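PDB 7B7J: secretion protein Snm4 from Mycobacterium xenopi, which probably forms part of the membrane-embedded ESX-5 type VII secretion pore complex, in which EccD5 carries this cytosolic ubiquitin-like domain. Local coordinates for residues V30-V35 against N54-E59; P48-V53 against G71-C76. All coordinates share one frame; numbering follows the deposited sequence.

Contact 1. Residues V30-V35 against N54-E59; sequences VQIAVV and NTRLRE
Arg56 lays the aliphatic root of its side chain beside Ile32. CB leaves the helix toward the strand, and chi1 of -170° (CG anti to the backbone N) brings Arg56 CG to Ile32 CG1 at 3.9 Å. The touching atoms are both methylenes, on side chains pointing in opposite senses. A bend at chi2 (55°) turns the chain at this point. Farther out, Arg56 NE donates to a water at 2.7 Å, and that water donates in turn to Gln31 O at 3.0 Å; the water thus bridges helix and strand backbone, and no direct hydrogen bond joins the two segments. At the tip, Arg56 NH1 has a long salt bridge of 3.7 Å to Glu59 OE2, one turn on along the same helix. The charged end thus stays at the exposed margin while the carbon root covers buried Ile32.

One residue along the helix, Leu57 supplies the second apolar touch. Leu57 CD2 lies 4.0 Å from Val30 CG2 and equally close to Val30 CB.

Val30 and Ile32, two residues apart, both face helix 42-60, which lies across the sheet as in the beta-grasp fold of ubiquitin. Strand 30-37 is the outermost strand on this side, and Ile32 is hydrogen-bonded through its backbone to Ile25 of strand 20-27.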
loop_
_atom_site.group_PDB
_atom_site.type_symbol
_atom_site.label_atom_id
_atom_site.label_comp_id
_atom_site.label_asym_id
_atom_site.label_seq_id
_atom_site.Cartn_x
_atom_site.Cartn_y
_atom_site.Cartn_z
ATOM N N VAL A 30 -8.756 8.268 -1.586
ATOM C CA VAL A 30 -9.015 8.305 -0.114
ATOM C C VAL A 30 -7.692 8.123 0.633
ATOM O O VAL A 30 -6.919 7.273 0.215
ATOM C CB VAL A 30 -10.025 7.213 0.292
ATOM C CG1 VAL A 30 -10.117 7.011 1.795
ATOM C CG2 VAL A 30 -11.400 7.469 -0.300
ATOM N N GLN A 31 -7.457 8.913 1.684
ATOM C CA GLN A 31 -6.206 8.647 2.504
ATOM C C GLN A 31 -6.605 7.803 3.661
ATOM O O GLN A 31 -7.551 8.128 4.490
ATOM C CB GLN A 31 -5.704 10.007 2.985
ATOM C CG GLN A 31 -4.483 9.963 3.871
ATOM C CD GLN A 31 -3.768 11.282 3.810
ATOM O OE1 GLN A 31 -2.563 11.335 3.717
ATOM N NE2 GLN A 31 -4.476 12.411 4.118
ATOM N N ILE A 32 -5.820 6.830 3.949
ATOM C CA ILE A 32 -5.980 5.905 5.108
ATOM C C ILE A 32 -4.683 5.802 5.926
ATOM O O ILE A 32 -3.680 5.517 5.360
ATOM C CB ILE A 32 -6.353 4.543 4.548
ATOM C CG1 ILE A 32 -7.647 4.619 3.718
ATOM C CG2 ILE A 32 -6.466 3.461 5.616
ATOM C CD1 ILE A 32 -7.674 3.538 2.726
ATOM N N ALA A 33 -4.778 6.149 7.215
ATOM C CA ALA A 33 -3.604 6.121 8.073
ATOM C C ALA A 33 -3.494 4.671 8.595
ATOM O O ALA A 33 -4.503 4.114 9.149
ATOM C CB ALA A 33 -3.824 7.062 9.248
ATOM N N VAL A 34 -2.295 4.117 8.582
ATOM C CA VAL A 34 -2.059 2.798 9.207
ATOM C C VAL A 34 -0.763 2.755 9.922
ATOM O O VAL A 34 0.144 3.373 9.470
ATOM C CB VAL A 34 -2.047 1.734 8.061
ATOM C CG1 VAL A 34 -3.423 1.452 7.485
ATOM C CG2 VAL A 34 -1.162 1.997 6.964
ATOM N N VAL A 35 -0.709 1.914 10.860
ATOM C CA VAL A 35 0.508 1.475 11.591
ATOM C C VAL A 35 0.966 0.181 11.015
ATOM O O VAL A 35 0.261 -0.819 11.165
ATOM C CB VAL A 35 0.323 1.486 13.094
ATOM C CG1 VAL A 35 1.643 1.198 13.810
ATOM C CG2 VAL A 35 -0.224 2.794 13.790
ATOM N N ASN A 54 -9.714 -2.095 1.548
ATOM C CA ASN A 54 -11.053 -2.392 1.051
ATOM C C ASN A 54 -12.067 -2.315 2.206
ATOM O O ASN A 54 -13.196 -1.955 1.863
ATOM C CB ASN A 54 -11.092 -3.668 0.271
ATOM C CG ASN A 54 -10.554 -3.442 -1.153
ATOM O OD1 ASN A 54 -10.421 -2.344 -1.681
ATOM N ND2 ASN A 54 -10.102 -4.562 -1.792
ATOM N N THR A 55 -11.747 -2.798 3.401
ATOM C CA THR A 55 -12.673 -2.646 4.528
ATOM C C THR A 55 -13.002 -1.120 4.692
ATOM O O THR A 55 -14.106 -0.838 4.858
ATOM C CB THR A 55 -12.065 -3.240 5.782
ATOM O OG1 THR A 55 -12.058 -4.629 5.429
ATOM C CG2 THR A 55 -12.996 -3.075 6.978
ATOM N N ARG A 56 -11.968 -0.290 4.752
ATOM C CA ARG A 56 -12.201 1.156 4.899
ATOM C C ARG A 56 -13.040 1.717 3.768
ATOM O O ARG A 56 -13.954 2.514 3.937
ATOM C CB ARG A 56 -10.799 1.753 5.079
ATOM C CG ARG A 56 -10.873 3.196 5.482
ATOM C CD ARG A 56 -11.688 3.521 6.725
ATOM N NE ARG A 56 -11.417 5.010 6.902
ATOM C CZ ARG A 56 -11.839 5.675 8.019
ATOM N NH1 ARG A 56 -12.539 4.973 8.922
ATOM N NH2 ARG A 56 -11.466 6.965 8.257
ATOM N N LEU A 57 -12.692 1.340 2.494
ATOM C CA LEU A 57 -13.497 1.863 1.354
ATOM C C LEU A 57 -14.891 1.462 1.442
ATOM O O LEU A 57 -15.874 2.193 1.083
ATOM C CB LEU A 57 -12.834 1.396 0.008
ATOM C CG LEU A 57 -11.439 1.947 -0.268
ATOM C CD1 LEU A 57 -10.924 1.440 -1.665
ATOM C CD2 LEU A 57 -11.387 3.470 -0.335
ATOM N N ARG A 58 -15.140 0.238 1.884
ATOM C CA ARG A 58 -16.551 -0.249 1.914
ATOM C C ARG A 58 -17.373 0.546 2.940
ATOM O O ARG A 58 -18.541 0.806 2.668
ATOM C CB ARG A 58 -16.608 -1.764 2.126
ATOM C CG ARG A 58 -16.368 -2.571 0.859
ATOM C CD ARG A 58 -16.461 -4.068 1.081
ATOM N NE ARG A 58 -15.316 -4.605 1.805
ATOM C CZ ARG A 58 -15.384 -5.219 2.981
ATOM N NH1 ARG A 58 -16.551 -5.382 3.581
ATOM N NH2 ARG A 58 -14.285 -5.670 3.553
ATOM N N GLU A 59 -16.783 0.901 4.073
ATOM C CA GLU A 59 -17.485 1.730 5.086
ATOM C C GLU A 59 -17.840 3.075 4.452
ATOM O O GLU A 59 -18.916 3.604 4.756
ATOM C CB GLU A 59 -16.575 1.966 6.285
ATOM C CG GLU A 59 -16.283 0.708 7.075
ATOM C CD GLU A 59 -15.135 0.823 8.063
ATOM O OE1 GLU A 59 -14.759 -0.210 8.645
ATOM O OE2 GLU A 59 -14.625 1.941 8.251
HETATM O O HOH W 1 -9.515 6.830 6.284
#

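Contact 2. Residues P48-V53 against G71-C76; sequences PLLKVV and GRWMLC
Leu49 O accepts the helical bond from Val53 N at 2.8 Å, while the side chain of Leu49 faces across to Leu75. No hydrogen bond joins 48-53 to 71-76, and the contact is carried by carbon on carbon and carbon on ring. Leu49 and Leu75 meet obliquely through their branches, CD2 of Leu49 lying 3.9 Å from CD2 of Leu75 and somewhat farther from its CD1.

The second pair is a CH-pi contact. Leu50 CD2 sits over one face of the Trp73 indole, 3.6 Å from the centroid of the five-membered ring and 22° off the ring normal. It is displaced toward the rim, which explains why its nearest ring atom is Trp73 NE1, at 3.3 Å, with Trp73 CD1 next at 3.5 Å. The methyl comes down over the plane instead of meeting the N-H at the ring edge. In Leu50, CG anti to the backbone N (chi1 -177°) carries the branch toward the strand, where it crosses the indole side chain at about a right angle.

Trp73 and Leu75 alternate with residues facing the other way, so both present their side chains to the helix. Leu102 of the neighbouring strand 99-107 touches both, and Ile46, earlier in helix 42-60, reaches them too. Leu65 from the loop after the helix packs on Leu50 and Trp73, so the loop joins the packing between helix 42-60 and strand 70-76, one of the two outermost strands.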
loop_
_atom_site.group_PDB
_atom_site.type_symbol
_atom_site.label_atom_id
_atom_site.label_comp_id
_atom_site.label_asym_id
_atom_site.label_seq_id
_atom_site.Cartn_x
_atom_site.Cartn_y
_atom_site.Cartn_z
ATOM N N PRO A 48 -2.282 -8.254 2.418
ATOM C CA PRO A 48 -2.961 -7.826 3.695
ATOM C C PRO A 48 -3.470 -6.382 3.771
ATOM O O PRO A 48 -4.609 -6.113 4.304
ATOM C CB PRO A 48 -1.950 -8.222 4.804
ATOM C CG PRO A 48 -1.258 -9.361 4.217
ATOM C CD PRO A 48 -1.139 -9.125 2.732
ATOM N N LEU A 49 -2.738 -5.462 3.222
ATOM C CA LEU A 49 -3.060 -4.046 3.164
ATOM C C LEU A 49 -4.184 -3.826 2.196
ATOM O O LEU A 49 -5.108 -2.980 2.626
ATOM C CB LEU A 49 -1.758 -3.286 2.818
ATOM C CG LEU A 49 -1.895 -1.805 2.835
ATOM C CD1 LEU A 49 -2.368 -1.237 4.233
ATOM C CD2 LEU A 49 -0.614 -1.073 2.400
ATOM N N LEU A 50 -4.199 -4.416 1.061
ATOM C CA LEU A 50 -5.364 -4.272 0.194
ATOM C C LEU A 50 -6.680 -4.648 0.952
ATOM O O LEU A 50 -7.755 -4.043 0.720
ATOM C CB LEU A 50 -5.082 -5.171 -1.057
ATOM C CG LEU A 50 -6.194 -5.101 -2.147
ATOM C CD1 LEU A 50 -6.613 -3.694 -2.735
ATOM C CD2 LEU A 50 -5.747 -6.110 -3.286
ATOM N N LYS A 51 -6.628 -5.667 1.801
ATOM C CA LYS A 51 -7.863 -6.095 2.503
ATOM C C LYS A 51 -8.298 -5.028 3.519
ATOM O O LYS A 51 -9.488 -4.750 3.596
ATOM C CB LYS A 51 -7.668 -7.455 3.174
ATOM C CG LYS A 51 -8.209 -8.637 2.386
ATOM C CD LYS A 51 -8.440 -9.856 3.242
ATOM C CE LYS A 51 -9.884 -10.018 3.663
ATOM N NZ LYS A 51 -10.299 -11.440 3.627
ATOM N N VAL A 52 -7.336 -4.477 4.267
ATOM C CA VAL A 52 -7.715 -3.429 5.268
ATOM C C VAL A 52 -8.240 -2.260 4.471
ATOM O O VAL A 52 -9.164 -1.570 4.965
ATOM C CB VAL A 52 -6.409 -3.140 6.095
ATOM C CG1 VAL A 52 -6.426 -1.800 6.744
ATOM C CG2 VAL A 52 -6.270 -4.291 7.076
ATOM N N VAL A 53 -7.514 -1.840 3.414
ATOM C CA VAL A 53 -7.979 -0.744 2.554
ATOM C C VAL A 53 -9.417 -0.938 2.173
ATOM O O VAL A 53 -10.258 0.054 2.119
ATOM C CB VAL A 53 -6.995 -0.411 1.495
ATOM C CG1 VAL A 53 -7.611 0.404 0.346
ATOM C CG2 VAL A 53 -5.734 0.132 2.075
ATOM N N GLY A 71 -2.080 -9.028 -13.281
ATOM C CA GLY A 71 -1.068 -7.987 -12.946
ATOM C C GLY A 71 -0.817 -7.926 -11.431
ATOM O O GLY A 71 -1.011 -8.951 -10.750
ATOM N N ARG A 72 -0.242 -6.847 -10.925
ATOM C CA ARG A 72 0.464 -6.887 -9.650
ATOM C C ARG A 72 0.086 -5.648 -8.881
ATOM O O ARG A 72 0.113 -4.559 -9.477
ATOM C CB ARG A 72 1.975 -6.975 -9.826
ATOM C CG ARG A 72 2.421 -8.228 -10.621
ATOM C CD ARG A 72 3.918 -8.494 -10.861
ATOM N NE ARG A 72 4.033 -7.736 -12.052
ATOM C CZ ARG A 72 4.248 -6.443 -12.085
ATOM N NH1 ARG A 72 4.559 -5.757 -10.982
ATOM N NH2 ARG A 72 4.142 -5.858 -13.264
ATOM N N TRP A 73 -0.238 -5.793 -7.624
ATOM C CA TRP A 73 -0.513 -4.657 -6.721
ATOM C C TRP A 73 0.827 -4.204 -6.170
ATOM O O TRP A 73 1.660 -5.093 -5.941
ATOM C CB TRP A 73 -1.431 -5.085 -5.571
ATOM C CG TRP A 73 -2.912 -5.071 -5.901
ATOM C CD1 TRP A 73 -3.687 -6.149 -6.152
ATOM C CD2 TRP A 73 -3.722 -3.893 -6.185
ATOM N NE1 TRP A 73 -4.951 -5.764 -6.493
ATOM C CE2 TRP A 73 -5.005 -4.444 -6.598
ATOM C CE3 TRP A 73 -3.580 -2.527 -6.019
ATOM C CZ2 TRP A 73 -6.071 -3.639 -6.929
ATOM C CZ3 TRP A 73 -4.651 -1.705 -6.396
ATOM C CH2 TRP A 73 -5.826 -2.294 -6.973
ATOM N N MET A 74 1.053 -2.892 -6.120
ATOM C CA MET A 74 2.331 -2.325 -5.650
ATOM C C MET A 74 2.084 -1.068 -4.806
ATOM O O MET A 74 1.032 -0.449 -4.959
ATOM C CB MET A 74 3.225 -2.179 -6.877
ATOM C CG MET A 74 2.588 -1.299 -7.803
ATOM S SD MET A 74 3.584 -1.059 -9.433
ATOM C CE MET A 74 3.745 -2.739 -9.926
ATOM N N LEU A 75 2.975 -0.841 -3.886
ATOM C CA LEU A 75 3.044 0.430 -3.174
ATOM C C LEU A 75 4.022 1.379 -3.856
ATOM O O LEU A 75 5.173 0.972 -3.990
ATOM C CB LEU A 75 3.388 0.284 -1.706
ATOM C CG LEU A 75 2.265 -0.398 -0.952
ATOM C CD1 LEU A 75 3.028 -0.850 0.372
ATOM C CD2 LEU A 75 1.106 0.558 -0.676
ATOM N N CYS A 76 3.529 2.497 -4.250
ATOM C CA CYS A 76 4.289 3.463 -5.113
ATOM C C CYS A 76 4.505 4.848 -4.386
ATOM O O CYS A 76 3.673 5.352 -3.672
ATOM C CB CYS A 76 3.598 3.737 -6.467
ATOM S SG CYS A 76 3.517 2.220 -7.428
#

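Both contacts use helix 42-60 and the same face of one four-stranded sheet, but they reach its two outermost strands: contact 1 takes strand 30-37 and contact 2 strand 70-76. Their centres lie about 12 Å apart, and packing of Ile32 CD1 on Val53 CG1 at 3.9 Å joins them between helix and sheet. Contact 2 is the more central, about 5 Å from the chain centre against 11 Å for contact 1, and its chemistry is wholly apolar and aromatic. Contact 1, though partly buried too, runs out to the surface, where the polar end of Arg56 adds a water bridge and a long salt bridge to the aliphatic touches. Nearly equal areas are buried, 167 and 166 Å².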